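Local coordinates for viral structural protein 4 (PDB 6TZ0) that binds GTP and partners the viral RNA-dependent RNA polymerase, probably as a P-loop nucleotide-binding cofactor of genome transcription, at residues T225-N230 with V249-E254; T504-T509 with R536-L541; P70-D75 with K136-M141; M269-S274 with K291-Y296. All coordinates share one frame; numbering follows the deposited sequence.

Interaction 1 of 4, residues T225-N230 with V249-E254; sequences TRSIFN and VFIRYE
One face of the Phe250 ring carries Ile228 CG2, which lies 4.1 Å from the ring centroid and off-centre toward the rim, a CH-pi contact. Ile228 CB is also close to the ring, 3.5 Å from Phe250 CD1, while Arg240 makes a cation-pi contact with this ring. Tyr253 receives Phe229 at its edge: Phe229 CE1 is 3.5 Å from Tyr253 CD2, and the two ring planes are inclined at 76° in an oblique pairing. Between these aromatic groups the backbones meet in a single bridge of parallel pattern, in which Ile228 N donates to Val249 O (3.0 Å) and Ile251 N donates to Ile228 O (2.8 Å). Strand 226-230 pairs by its other edge with the parallel strand 204-208, through Ser227 and Phe229, so the loop ahead of strand 255-261 borders this small sheet for a short way. Beside the bridge, Ile251 CG1 sits between its own backbone N and carbonyl carbon (chi1 68°), and Ile251 CD1 beyond it reaches Phe229 CB at 3.7 Å. The CG2 branch of Ile251 turns instead to Ser227 OG, 3.6 Å away.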
loop_
_atom_site.group_PDB
_atom_site.type_symbol
_atom_site.label_atom_id
_atom_site.label_comp_id
_atom_site.label_asym_id
_atom_site.label_seq_id
_atom_site.Cartn_x
_atom_site.Cartn_y
_atom_site.Cartn_z
ATOM N N THR B 225 -24.124 55.626 16.178
ATOM C CA THR B 225 -22.691 55.370 16.181
ATOM C C THR B 225 -22.287 54.257 17.136
ATOM O O THR B 225 -21.391 53.474 16.818
ATOM C CB THR B 225 -21.965 56.686 16.529
ATOM O OG1 THR B 225 -22.360 57.698 15.597
ATOM C CG2 THR B 225 -20.451 56.544 16.472
ATOM N N ARG B 226 -22.941 54.142 18.283
ATOM C CA ARG B 226 -22.486 53.251 19.336
ATOM C C ARG B 226 -23.564 52.233 19.675
ATOM O O ARG B 226 -24.760 52.508 19.561
ATOM C CB ARG B 226 -22.114 54.045 20.593
ATOM C CG ARG B 226 -21.090 55.139 20.354
ATOM C CD ARG B 226 -19.724 54.600 20.001
ATOM N NE ARG B 226 -19.054 53.901 21.090
ATOM C CZ ARG B 226 -18.243 54.490 21.960
ATOM N NH1 ARG B 226 -18.019 55.791 21.872
ATOM N NH2 ARG B 226 -17.657 53.786 22.914
ATOM N N SER B 227 -23.124 51.051 20.084
ATOM C CA SER B 227 -23.990 50.028 20.643
ATOM C C SER B 227 -23.630 49.838 22.108
ATOM O O SER B 227 -22.575 50.280 22.566
ATOM C CB SER B 227 -23.862 48.716 19.870
ATOM O OG SER B 227 -22.563 48.185 19.987
ATOM N N ILE B 228 -24.515 49.192 22.853
ATOM C CA ILE B 228 -24.439 49.182 24.308
ATOM C C ILE B 228 -24.209 47.763 24.801
ATOM O O ILE B 228 -24.959 46.848 24.451
ATOM C CB ILE B 228 -25.709 49.779 24.933
ATOM C CG1 ILE B 228 -25.854 51.237 24.520
ATOM C CG2 ILE B 228 -25.707 49.639 26.437
ATOM C CD1 ILE B 228 -24.703 52.101 24.956
ATOM N N PHE B 229 -23.180 47.590 25.621
ATOM C CA PHE B 229 -22.929 46.347 26.337
ATOM C C PHE B 229 -23.270 46.560 27.807
ATOM O O PHE B 229 -22.502 47.172 28.550
ATOM C CB PHE B 229 -21.490 45.897 26.137
ATOM C CG PHE B 229 -21.105 44.720 26.966
ATOM C CD1 PHE B 229 -21.799 43.530 26.869
ATOM C CD2 PHE B 229 -20.001 44.775 27.786
ATOM C CE1 PHE B 229 -21.436 42.445 27.628
ATOM C CE2 PHE B 229 -19.624 43.687 28.536
ATOM C CZ PHE B 229 -20.342 42.522 28.455
ATOM N N ASN B 230 -24.422 46.042 28.218
ATOM C CA ASN B 230 -24.907 46.179 29.586
ATOM C C ASN B 230 -24.164 45.193 30.479
ATOM O O ASN B 230 -24.368 43.981 30.386
ATOM C CB ASN B 230 -26.412 45.934 29.622
ATOM C CG ASN B 230 -27.042 46.289 30.948
ATOM O OD1 ASN B 230 -26.382 46.754 31.871
ATOM N ND2 ASN B 230 -28.337 46.056 31.049
ATOM N N VAL B 249 -29.283 50.439 20.777
ATOM C CA VAL B 249 -29.407 49.002 20.599
ATOM C C VAL B 249 -28.413 48.316 21.529
ATOM O O VAL B 249 -27.280 48.780 21.700
ATOM C CB VAL B 249 -29.224 48.617 19.113
ATOM C CG1 VAL B 249 -27.875 49.046 18.567
ATOM C CG2 VAL B 249 -29.472 47.143 18.895
ATOM N N PHE B 250 -28.865 47.259 22.196
ATOM C CA PHE B 250 -28.048 46.576 23.187
ATOM C C PHE B 250 -27.523 45.288 22.573
ATOM O O PHE B 250 -28.275 44.554 21.928
ATOM C CB PHE B 250 -28.811 46.220 24.475
ATOM C CG PHE B 250 -29.240 47.398 25.336
ATOM C CD1 PHE B 250 -29.095 48.715 24.933
ATOM C CD2 PHE B 250 -29.707 47.161 26.615
ATOM C CE1 PHE B 250 -29.474 49.756 25.746
ATOM C CE2 PHE B 250 -30.079 48.202 27.440
ATOM C CZ PHE B 250 -29.960 49.499 27.000
ATOM N N ILE B 251 -26.245 45.002 22.780
ATOM C CA ILE B 251 -25.705 43.739 22.297
ATOM C C ILE B 251 -26.079 42.646 23.289
ATOM O O ILE B 251 -26.209 42.883 24.496
ATOM C CB ILE B 251 -24.184 43.826 22.059
ATOM C CG1 ILE B 251 -23.401 43.981 23.348
ATOM C CG2 ILE B 251 -23.847 45.032 21.221
ATOM C CD1 ILE B 251 -21.925 43.910 23.102
ATOM N N ARG B 252 -26.304 41.442 22.776
ATOM C CA ARG B 252 -26.883 40.360 23.562
ATOM C C ARG B 252 -25.948 39.166 23.562
ATOM O O ARG B 252 -25.635 38.618 22.502
ATOM C CB ARG B 252 -28.254 39.965 23.017
ATOM C CG ARG B 252 -29.301 41.039 23.202
ATOM C CD ARG B 252 -30.676 40.528 22.841
ATOM N NE ARG B 252 -30.760 40.142 21.437
ATOM C CZ ARG B 252 -31.061 40.977 20.449
ATOM N NH1 ARG B 252 -31.303 42.254 20.708
ATOM N NH2 ARG B 252 -31.117 40.536 19.200
ATOM N N TYR B 253 -25.512 38.767 24.748
ATOM C CA TYR B 253 -24.706 37.575 24.927
ATOM C C TYR B 253 -25.463 36.578 25.785
ATOM O O TYR B 253 -26.253 36.953 26.652
ATOM C CB TYR B 253 -23.379 37.885 25.580
ATOM C CG TYR B 253 -22.463 38.749 24.768
ATOM C CD1 TYR B 253 -21.941 38.299 23.565
ATOM C CD2 TYR B 253 -22.040 39.971 25.247
ATOM C CE1 TYR B 253 -21.076 39.074 22.832
ATOM C CE2 TYR B 253 -21.167 40.744 24.534
ATOM C CZ TYR B 253 -20.692 40.297 23.324
ATOM O OH TYR B 253 -19.825 41.084 22.609
ATOM N N GLU B 254 -25.195 35.298 25.557
ATOM C CA GLU B 254 -25.983 34.256 26.184
ATOM C C GLU B 254 -25.227 33.436 27.215
ATOM O O GLU B 254 -25.864 32.701 27.970
ATOM C CB GLU B 254 -26.551 33.317 25.113
ATOM C CG GLU B 254 -27.433 34.003 24.085
ATOM C CD GLU B 254 -28.715 34.548 24.669
ATOM O OE1 GLU B 254 -29.240 33.951 25.629
ATOM O OE2 GLU B 254 -29.200 35.581 24.169
#

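Interaction 2 of 4, residues T504-T509 with R536-L541; sequences TVLLRT and RLLPAL
The contact belongs to a beta-alpha-beta crossover in the parallel five-stranded sheet of the P-loop domain. Strand 504-507 lies next to strand 543-545, and the chain between them runs through helices 513-518 and 524-537; residues 538-541 lead from the second helix back to the sheet. Leu506, whose backbone is hydrogen-bonded to Thr543 and Val545, directs its side chain toward this returning chain. Its CG stands anti to the backbone N (chi1 -163°), and the CD1 methyl does the touching: Leu506 CD1 is 3.3 Å from Pro539 O. The same Leu506 CD1 lies 4.0 Å from both Ala540 CA and Leu538 CD1. One methyl thus meets a carbonyl oxygen, a backbone carbon and a second leucine methyl, without any hydrogen bond across the two segments. The side chain of Leu538 is about 8 Å from that of Lys355 and about 9 Å from that of Lys359, two GTP-binding residues of the Walker A region, so the contact is near the nucleotide site but does not form it; no GTP is bound to this chain in the model. The polymerase subunit reaches this region too: its Ser616 OG is hydrogen-bonded to Leu541 O, and its His378 packs on Arg508. Arg508 CD is bent back at chi2 (-69°); the guanidinium at the end of the side chain comes near the returning chain, where Ala540 CB lies at its edge near its plane, 3.7 Å from Arg508 NH2.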
loop_
_atom_site.group_PDB
_atom_site.type_symbol
_atom_site.label_atom_id
_atom_site.label_comp_id
_atom_site.label_asym_id
_atom_site.label_seq_id
_atom_site.Cartn_x
_atom_site.Cartn_y
_atom_site.Cartn_z
ATOM N N THR B 504 -12.761 6.725 19.775
ATOM C CA THR B 504 -12.164 6.989 21.075
ATOM C C THR B 504 -11.794 8.460 21.175
ATOM O O THR B 504 -11.153 9.014 20.277
ATOM C CB THR B 504 -10.957 6.070 21.339
ATOM O OG1 THR B 504 -10.225 6.527 22.481
ATOM C CG2 THR B 504 -10.059 5.939 20.150
ATOM N N VAL B 505 -12.250 9.096 22.250
ATOM C CA VAL B 505 -12.055 10.516 22.481
ATOM C C VAL B 505 -11.267 10.689 23.766
ATOM O O VAL B 505 -11.082 9.754 24.541
ATOM C CB VAL B 505 -13.383 11.286 22.559
ATOM C CG1 VAL B 505 -14.131 11.173 21.263
ATOM C CG2 VAL B 505 -14.224 10.769 23.703
ATOM N N LEU B 506 -10.813 11.915 23.993
ATOM C CA LEU B 506 -10.162 12.286 25.237
ATOM C C LEU B 506 -10.952 13.420 25.868
ATOM O O LEU B 506 -11.298 14.391 25.191
ATOM C CB LEU B 506 -8.705 12.684 25.000
ATOM C CG LEU B 506 -7.749 12.728 26.193
ATOM C CD1 LEU B 506 -6.382 12.309 25.728
ATOM C CD2 LEU B 506 -7.656 14.100 26.797
ATOM N N LEU B 507 -11.220 13.295 27.159
ATOM C CA LEU B 507 -12.051 14.234 27.893
ATOM C C LEU B 507 -11.198 15.190 28.714
ATOM O O LEU B 507 -10.253 14.776 29.387
ATOM C CB LEU B 507 -13.020 13.459 28.792
ATOM C CG LEU B 507 -14.012 14.100 29.759
ATOM C CD1 LEU B 507 -15.265 13.300 29.827
ATOM C CD2 LEU B 507 -13.404 14.064 31.127
ATOM N N ARG B 508 -11.542 16.475 28.653
ATOM C CA ARG B 508 -10.979 17.489 29.531
ATOM C C ARG B 508 -12.111 18.168 30.282
ATOM O O ARG B 508 -13.186 18.386 29.722
ATOM C CB ARG B 508 -10.187 18.545 28.760
ATOM C CG ARG B 508 -9.017 18.040 27.959
ATOM C CD ARG B 508 -7.882 17.547 28.819
ATOM N NE ARG B 508 -6.747 17.133 28.002
ATOM C CZ ARG B 508 -5.703 17.901 27.734
ATOM N NH1 ARG B 508 -5.633 19.113 28.251
ATOM N NH2 ARG B 508 -4.719 17.451 26.972
ATOM N N THR B 509 -11.877 18.498 31.549
ATOM C CA THR B 509 -12.859 19.188 32.375
ATOM C C THR B 509 -12.240 20.431 32.997
ATOM O O THR B 509 -11.097 20.795 32.715
ATOM C CB THR B 509 -13.406 18.287 33.486
ATOM O OG1 THR B 509 -12.324 17.798 34.285
ATOM C CG2 THR B 509 -14.186 17.134 32.917
ATOM N N ARG B 536 1.948 10.372 32.346
ATOM C CA ARG B 536 3.128 9.996 31.579
ATOM C C ARG B 536 2.809 8.945 30.519
ATOM O O ARG B 536 3.549 8.816 29.543
ATOM C CB ARG B 536 4.218 9.524 32.553
ATOM C CG ARG B 536 5.588 9.190 31.968
ATOM C CD ARG B 536 6.609 8.999 33.072
ATOM N NE ARG B 536 7.922 8.613 32.574
ATOM C CZ ARG B 536 8.359 7.362 32.527
ATOM N NH1 ARG B 536 7.592 6.380 32.964
ATOM N NH2 ARG B 536 9.564 7.093 32.055
ATOM N N LEU B 537 1.703 8.221 30.656
ATOM C CA LEU B 537 1.308 7.285 29.615
ATOM C C LEU B 537 0.174 7.775 28.716
ATOM O O LEU B 537 -0.205 7.054 27.793
ATOM C CB LEU B 537 0.911 5.956 30.239
ATOM C CG LEU B 537 2.000 5.138 30.897
ATOM C CD1 LEU B 537 1.346 3.979 31.570
ATOM C CD2 LEU B 537 2.987 4.682 29.844
ATOM N N LEU B 538 -0.376 8.965 28.948
ATOM C CA LEU B 538 -1.513 9.466 28.171
ATOM C C LEU B 538 -1.209 10.832 27.571
ATOM O O LEU B 538 -1.359 11.861 28.251
ATOM C CB LEU B 538 -2.774 9.546 29.027
ATOM C CG LEU B 538 -4.106 10.046 28.447
ATOM C CD1 LEU B 538 -4.651 9.125 27.388
ATOM C CD2 LEU B 538 -5.137 10.244 29.535
ATOM N N PRO B 539 -0.786 10.893 26.319
ATOM C CA PRO B 539 -0.746 12.164 25.595
ATOM C C PRO B 539 -2.137 12.538 25.099
ATOM O O PRO B 539 -3.119 11.840 25.331
ATOM C CB PRO B 539 0.180 11.869 24.420
ATOM C CG PRO B 539 0.918 10.684 24.803
ATOM C CD PRO B 539 0.023 9.871 25.648
ATOM N N ALA B 540 -2.202 13.658 24.394
ATOM C CA ALA B 540 -3.439 14.095 23.753
ATOM C C ALA B 540 -3.428 13.732 22.272
ATOM O O ALA B 540 -3.468 14.589 21.396
ATOM C CB ALA B 540 -3.632 15.594 23.954
ATOM N N LEU B 541 -3.380 12.435 21.997
ATOM C CA LEU B 541 -3.267 11.947 20.631
ATOM C C LEU B 541 -4.595 11.500 20.043
ATOM O O LEU B 541 -4.643 11.156 18.862
ATOM C CB LEU B 541 -2.245 10.809 20.563
ATOM C CG LEU B 541 -0.819 11.268 20.886
ATOM C CD1 LEU B 541 0.169 10.130 20.912
ATOM C CD2 LEU B 541 -0.360 12.325 19.914
#

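Interaction 3 of 4, residues P70-D75 with K136-M141; sequences PRMYAD and KALTEM
Helices 70-75 and 136-141 run side by side in the same direction, their axes 7° apart in angle and 11.1 Å apart at closest approach; the nearest CA atoms, those of Tyr73 and Leu138, are separated by 7.5 Å. Side chains bridge the distance. Leu138 inserts its CD2 methyl over the centre of the Tyr73 ring, 3.8 Å from the centroid and 10° off the ring normal, a well-centred CH-pi contact. The phenol end reaches toward helix 136-141, and Tyr73 OH comes 3.4 Å from Ala137 CB. Met141 approaches the same ring at its edge, with Met141 CE 4.2 Å from Tyr73 CD1. Met72 CG, anti to its backbone N (chi1 -173°), packs against both leucine methyls, nearest to Leu138 CD1 at 3.7 Å, and the two side chains cross at about a right angle. Helix 41-60 packs against the second helix as well, with Met55 on Met141 and a salt bridge from Lys58 to Glu140, while Pro70 and Arg71 meet Gln939 and Leu943 of the polymerase subunit. This is a parallel helix pair in the N-terminal part of the chain. No hydrogen bond spans the two segments, so the pair is held by apolar and CH-pi contacts of methyl, thioether and aromatic groups, which are less directional than hydrogen bonds.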
loop_
_atom_site.group_PDB
_atom_site.type_symbol
_atom_site.label_atom_id
_atom_site.label_comp_id
_atom_site.label_asym_id
_atom_site.label_seq_id
_atom_site.Cartn_x
_atom_site.Cartn_y
_atom_site.Cartn_z
ATOM N N PRO B 70 -8.814 31.488 -10.304
ATOM C CA PRO B 70 -8.908 32.194 -9.019
ATOM C C PRO B 70 -7.786 33.186 -8.760
ATOM O O PRO B 70 -8.003 34.125 -7.988
ATOM C CB PRO B 70 -8.902 31.054 -7.993
ATOM C CG PRO B 70 -8.252 29.922 -8.684
ATOM C CD PRO B 70 -8.637 30.039 -10.121
ATOM N N ARG B 71 -6.618 33.042 -9.393
ATOM C CA ARG B 71 -5.600 34.081 -9.271
ATOM C C ARG B 71 -6.027 35.353 -9.993
ATOM O O ARG B 71 -5.809 36.462 -9.490
ATOM C CB ARG B 71 -4.256 33.579 -9.800
ATOM C CG ARG B 71 -3.131 34.584 -9.621
ATOM C CD ARG B 71 -1.755 34.043 -9.949
ATOM N NE ARG B 71 -1.635 33.583 -11.326
ATOM C CZ ARG B 71 -1.220 32.368 -11.670
ATOM N NH1 ARG B 71 -1.144 32.025 -12.947
ATOM N NH2 ARG B 71 -0.839 31.511 -10.736
ATOM N N MET B 72 -6.683 35.208 -11.146
ATOM C CA MET B 72 -7.179 36.360 -11.893
ATOM C C MET B 72 -8.286 37.080 -11.133
ATOM O O MET B 72 -8.271 38.312 -11.024
ATOM C CB MET B 72 -7.684 35.907 -13.257
ATOM C CG MET B 72 -8.064 37.027 -14.188
ATOM S SD MET B 72 -6.631 37.907 -14.807
ATOM C CE MET B 72 -5.995 36.679 -15.940
ATOM N N TYR B 73 -9.255 36.321 -10.602
ATOM C CA TYR B 73 -10.316 36.895 -9.774
ATOM C C TYR B 73 -9.755 37.566 -8.527
ATOM O O TYR B 73 -10.222 38.642 -8.131
ATOM C CB TYR B 73 -11.322 35.816 -9.364
ATOM C CG TYR B 73 -12.343 35.394 -10.398
ATOM C CD1 TYR B 73 -13.473 36.165 -10.637
ATOM C CD2 TYR B 73 -12.215 34.195 -11.082
ATOM C CE1 TYR B 73 -14.416 35.774 -11.559
ATOM C CE2 TYR B 73 -13.155 33.798 -12.005
ATOM C CZ TYR B 73 -14.252 34.590 -12.237
ATOM O OH TYR B 73 -15.189 34.190 -13.157
ATOM N N ALA B 74 -8.751 36.944 -7.905
ATOM C CA ALA B 74 -8.136 37.509 -6.710
ATOM C C ALA B 74 -7.437 38.824 -7.012
ATOM O O ALA B 74 -7.552 39.780 -6.239
ATOM C CB ALA B 74 -7.153 36.506 -6.110
ATOM N N ASP B 75 -6.740 38.904 -8.149
ATOM C CA ASP B 75 -6.080 40.150 -8.526
ATOM C C ASP B 75 -7.088 41.246 -8.843
ATOM O O ASP B 75 -6.928 42.383 -8.384
ATOM C CB ASP B 75 -5.159 39.919 -9.719
ATOM C CG ASP B 75 -3.988 39.032 -9.382
ATOM O OD1 ASP B 75 -3.608 38.970 -8.197
ATOM O OD2 ASP B 75 -3.437 38.402 -10.308
ATOM N N LYS B 136 -15.508 35.222 -20.644
ATOM C CA LYS B 136 -16.724 36.028 -20.578
ATOM C C LYS B 136 -17.017 36.481 -19.152
ATOM O O LYS B 136 -17.376 37.647 -18.918
ATOM C CB LYS B 136 -17.896 35.230 -21.140
ATOM C CG LYS B 136 -19.211 35.974 -21.147
ATOM C CD LYS B 136 -20.286 35.143 -21.809
ATOM C CE LYS B 136 -20.689 33.980 -20.921
ATOM N NZ LYS B 136 -21.813 33.204 -21.508
ATOM N N ALA B 137 -16.850 35.573 -18.189
ATOM C CA ALA B 137 -17.092 35.890 -16.788
ATOM C C ALA B 137 -16.093 36.912 -16.266
ATOM O O ALA B 137 -16.449 37.790 -15.467
ATOM C CB ALA B 137 -17.031 34.612 -15.960
ATOM N N LEU B 138 -14.842 36.824 -16.719
ATOM C CA LEU B 138 -13.839 37.802 -16.326
ATOM C C LEU B 138 -14.120 39.173 -16.925
ATOM O O LEU B 138 -13.845 40.184 -16.277
ATOM C CB LEU B 138 -12.448 37.312 -16.718
ATOM C CG LEU B 138 -11.934 36.096 -15.948
ATOM C CD1 LEU B 138 -10.622 35.611 -16.517
ATOM C CD2 LEU B 138 -11.782 36.408 -14.476
ATOM N N THR B 139 -14.690 39.236 -18.134
ATOM C CA THR B 139 -15.099 40.527 -18.680
ATOM C C THR B 139 -16.252 41.129 -17.895
ATOM O O THR B 139 -16.299 42.347 -17.692
ATOM C CB THR B 139 -15.494 40.405 -20.149
ATOM O OG1 THR B 139 -16.489 39.386 -20.304
ATOM C CG2 THR B 139 -14.297 40.119 -21.017
ATOM N N GLU B 140 -17.197 40.295 -17.458
ATOM C CA GLU B 140 -18.315 40.794 -16.661
ATOM C C GLU B 140 -17.845 41.325 -15.307
ATOM O O GLU B 140 -18.247 42.422 -14.882
ATOM C CB GLU B 140 -19.346 39.682 -16.496
ATOM C CG GLU B 140 -20.606 40.076 -15.776
ATOM C CD GLU B 140 -21.613 38.949 -15.747
ATOM O OE1 GLU B 140 -21.318 37.880 -16.321
ATOM O OE2 GLU B 140 -22.693 39.122 -15.147
ATOM N N MET B 141 -16.958 40.580 -14.640
ATOM C CA MET B 141 -16.368 41.048 -13.390
ATOM C C MET B 141 -15.506 42.290 -13.598
ATOM O O MET B 141 -15.472 43.170 -12.731
ATOM C CB MET B 141 -15.553 39.919 -12.756
ATOM C CG MET B 141 -14.939 40.259 -11.406
ATOM S SD MET B 141 -16.132 40.527 -10.093
ATOM C CE MET B 141 -16.515 38.840 -9.675
#

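Interaction 4 of 4, residues M269-S274 with K291-Y296; sequences MMVNLS and KKLLFY
Met269 extends toward the helix and sets its sulphur against a leucine methyl, with Met269 SD 3.8 Å from Leu293 CD2. Val271 CG2 lies 4.0 Å from the same Leu293 CD2, and this branch stands beside the backbone N while CG1 is anti to it (chi1 177°). The backbone of Val271 also takes part: Val271 CA is 3.3 Å from Tyr296 O in a CA-H...O contact. Tyr296 O also accepts a hydrogen bond from Asn272 N, at 3.0 Å and 161°, the donor being tilted a little from the carbonyl plane. Leu273 lays CD2 over the centre of one face of the Tyr296 ring, 4.2 Å from the centroid, while Leu273 CD1 lies 4.0 Å from Lys292 CB. The amino end of Lys292 goes elsewhere, to the carbonyl of Asp277. Leu293 also packs on Ile258 and Trp260 of strand 255-261. Strand 269-271 and helix 291-296 run at 88° to each other, and strand 297-299 pairs antiparallel with strand 266-271 through Met270 and Val298: a helix laid across an antiparallel sheet, the chain running on from it into the sheet's edge strand 297-299.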
loop_
_atom_site.group_PDB
_atom_site.type_symbol
_atom_site.label_atom_id
_atom_site.label_comp_id
_atom_site.label_asym_id
_atom_site.label_seq_id
_atom_site.Cartn_x
_atom_site.Cartn_y
_atom_site.Cartn_z
ATOM N N MET B 269 -12.965 31.457 33.283
ATOM C CA MET B 269 -13.788 30.325 32.875
ATOM C C MET B 269 -14.949 30.793 32.011
ATOM O O MET B 269 -15.741 31.633 32.440
ATOM C CB MET B 269 -14.337 29.587 34.097
ATOM C CG MET B 269 -15.149 28.354 33.769
ATOM S SD MET B 269 -15.871 27.624 35.241
ATOM C CE MET B 269 -14.431 26.893 35.994
ATOM N N MET B 270 -15.067 30.228 30.813
ATOM C CA MET B 270 -16.197 30.480 29.927
ATOM C C MET B 270 -17.258 29.414 30.158
ATOM O O MET B 270 -16.949 28.220 30.177
ATOM C CB MET B 270 -15.757 30.479 28.465
ATOM C CG MET B 270 -14.817 31.601 28.112
ATOM S SD MET B 270 -14.186 31.489 26.432
ATOM C CE MET B 270 -15.624 31.972 25.507
ATOM N N VAL B 271 -18.505 29.845 30.344
ATOM C CA VAL B 271 -19.617 28.965 30.688
ATOM C C VAL B 271 -20.748 29.201 29.695
ATOM O O VAL B 271 -21.057 30.348 29.358
ATOM C CB VAL B 271 -20.094 29.204 32.142
ATOM C CG1 VAL B 271 -21.288 28.347 32.499
ATOM C CG2 VAL B 271 -18.994 28.921 33.122
ATOM N N ASN B 272 -21.377 28.115 29.232
ATOM C CA ASN B 272 -22.494 28.176 28.295
ATOM C C ASN B 272 -23.842 28.272 28.982
ATOM O O ASN B 272 -24.829 27.750 28.459
ATOM C CB ASN B 272 -22.489 26.964 27.368
ATOM C CG ASN B 272 -21.381 27.006 26.378
ATOM O OD1 ASN B 272 -20.477 26.187 26.408
ATOM N ND2 ASN B 272 -21.451 27.948 25.471
ATOM N N LEU B 273 -23.912 28.895 30.145
ATOM C CA LEU B 273 -25.183 29.184 30.778
ATOM C C LEU B 273 -25.294 30.680 31.007
ATOM O O LEU B 273 -24.294 31.394 31.066
ATOM C CB LEU B 273 -25.334 28.447 32.108
ATOM C CG LEU B 273 -25.409 26.926 32.056
ATOM C CD1 LEU B 273 -25.495 26.390 33.460
ATOM C CD2 LEU B 273 -26.588 26.468 31.226
ATOM N N SER B 274 -26.530 31.147 31.119
ATOM C CA SER B 274 -26.791 32.533 31.455
ATOM C C SER B 274 -26.508 32.782 32.932
ATOM O O SER B 274 -26.378 31.857 33.734
ATOM C CB SER B 274 -28.234 32.898 31.127
ATOM O OG SER B 274 -28.532 34.212 31.558
ATOM N N LYS B 291 -21.794 21.265 39.626
ATOM C CA LYS B 291 -22.125 20.350 38.542
ATOM C C LYS B 291 -22.486 21.097 37.266
ATOM O O LYS B 291 -22.169 20.627 36.170
ATOM C CB LYS B 291 -23.259 19.425 38.981
ATOM C CG LYS B 291 -23.560 18.302 38.014
ATOM C CD LYS B 291 -24.706 17.436 38.496
ATOM C CE LYS B 291 -24.282 16.544 39.648
ATOM N NZ LYS B 291 -23.325 15.496 39.207
ATOM N N LYS B 292 -23.107 22.273 37.385
ATOM C CA LYS B 292 -23.381 23.094 36.211
ATOM C C LYS B 292 -22.095 23.625 35.595
ATOM O O LYS B 292 -21.967 23.682 34.365
ATOM C CB LYS B 292 -24.301 24.251 36.587
ATOM C CG LYS B 292 -25.705 23.847 36.947
ATOM C CD LYS B 292 -26.542 25.072 37.243
ATOM C CE LYS B 292 -27.948 24.695 37.649
ATOM N NZ LYS B 292 -28.741 25.893 38.001
ATOM N N LEU B 293 -21.135 24.015 36.438
ATOM C CA LEU B 293 -19.828 24.442 35.952
ATOM C C LEU B 293 -19.101 23.303 35.256
ATOM O O LEU B 293 -18.460 23.510 34.222
ATOM C CB LEU B 293 -18.981 24.965 37.109
ATOM C CG LEU B 293 -19.373 26.252 37.817
ATOM C CD1 LEU B 293 -18.469 26.448 39.006
ATOM C CD2 LEU B 293 -19.246 27.407 36.865
ATOM N N LEU B 294 -19.173 22.101 35.827
ATOM C CA LEU B 294 -18.541 20.935 35.222
ATOM C C LEU B 294 -19.184 20.574 33.892
ATOM O O LEU B 294 -18.490 20.222 32.934
ATOM C CB LEU B 294 -18.614 19.749 36.181
ATOM C CG LEU B 294 -18.039 18.417 35.694
ATOM C CD1 LEU B 294 -16.550 18.520 35.506
ATOM C CD2 LEU B 294 -18.378 17.294 36.647
ATOM N N PHE B 295 -20.508 20.669 33.804
ATOM C CA PHE B 295 -21.175 20.284 32.572
ATOM C C PHE B 295 -21.087 21.354 31.498
ATOM O O PHE B 295 -21.255 21.033 30.320
ATOM C CB PHE B 295 -22.652 19.950 32.821
ATOM C CG PHE B 295 -22.888 18.669 33.585
ATOM C CD1 PHE B 295 -21.855 17.785 33.853
ATOM C CD2 PHE B 295 -24.163 18.328 33.993
ATOM C CE1 PHE B 295 -22.081 16.620 34.547
ATOM C CE2 PHE B 295 -24.394 17.156 34.680
ATOM C CZ PHE B 295 -23.350 16.304 34.954
ATOM N N TYR B 296 -20.829 22.615 31.858
ATOM C CA TYR B 296 -20.915 23.683 30.869
ATOM C C TYR B 296 -19.736 24.651 30.855
ATOM O O TYR B 296 -19.843 25.705 30.225
ATOM C CB TYR B 296 -22.214 24.472 31.063
ATOM C CG TYR B 296 -23.432 23.644 30.780
ATOM C CD1 TYR B 296 -23.828 23.394 29.478
ATOM C CD2 TYR B 296 -24.168 23.085 31.808
ATOM C CE1 TYR B 296 -24.932 22.623 29.210
ATOM C CE2 TYR B 296 -25.273 22.311 31.550
ATOM C CZ TYR B 296 -25.651 22.086 30.250
ATOM O OH TYR B 296 -26.755 21.316 29.991
#

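How the interactions relate
Along the chain the contacts close one after another in the order 3, 1, 4, 2, none enclosing another. Interaction 3, a helix pair, is remote: its centre is 39 Å from that of interaction 1 and 47 to 48 Å from the other two. Interactions 1, 4 and 2 form a series. The loop of interaction 1 leads into strand 255-261 of the antiparallel sheet used by interaction 4, and Glu254 packs on Ser274. Leu294 of interaction 4 in turn meets Thr509 of interaction 2, just beyond strand 504-507 of the parallel sheet in the P-loop domain. Interactions 2 and 3 also adjoin the polymerase subunit, so two well-separated parts of the protein face it.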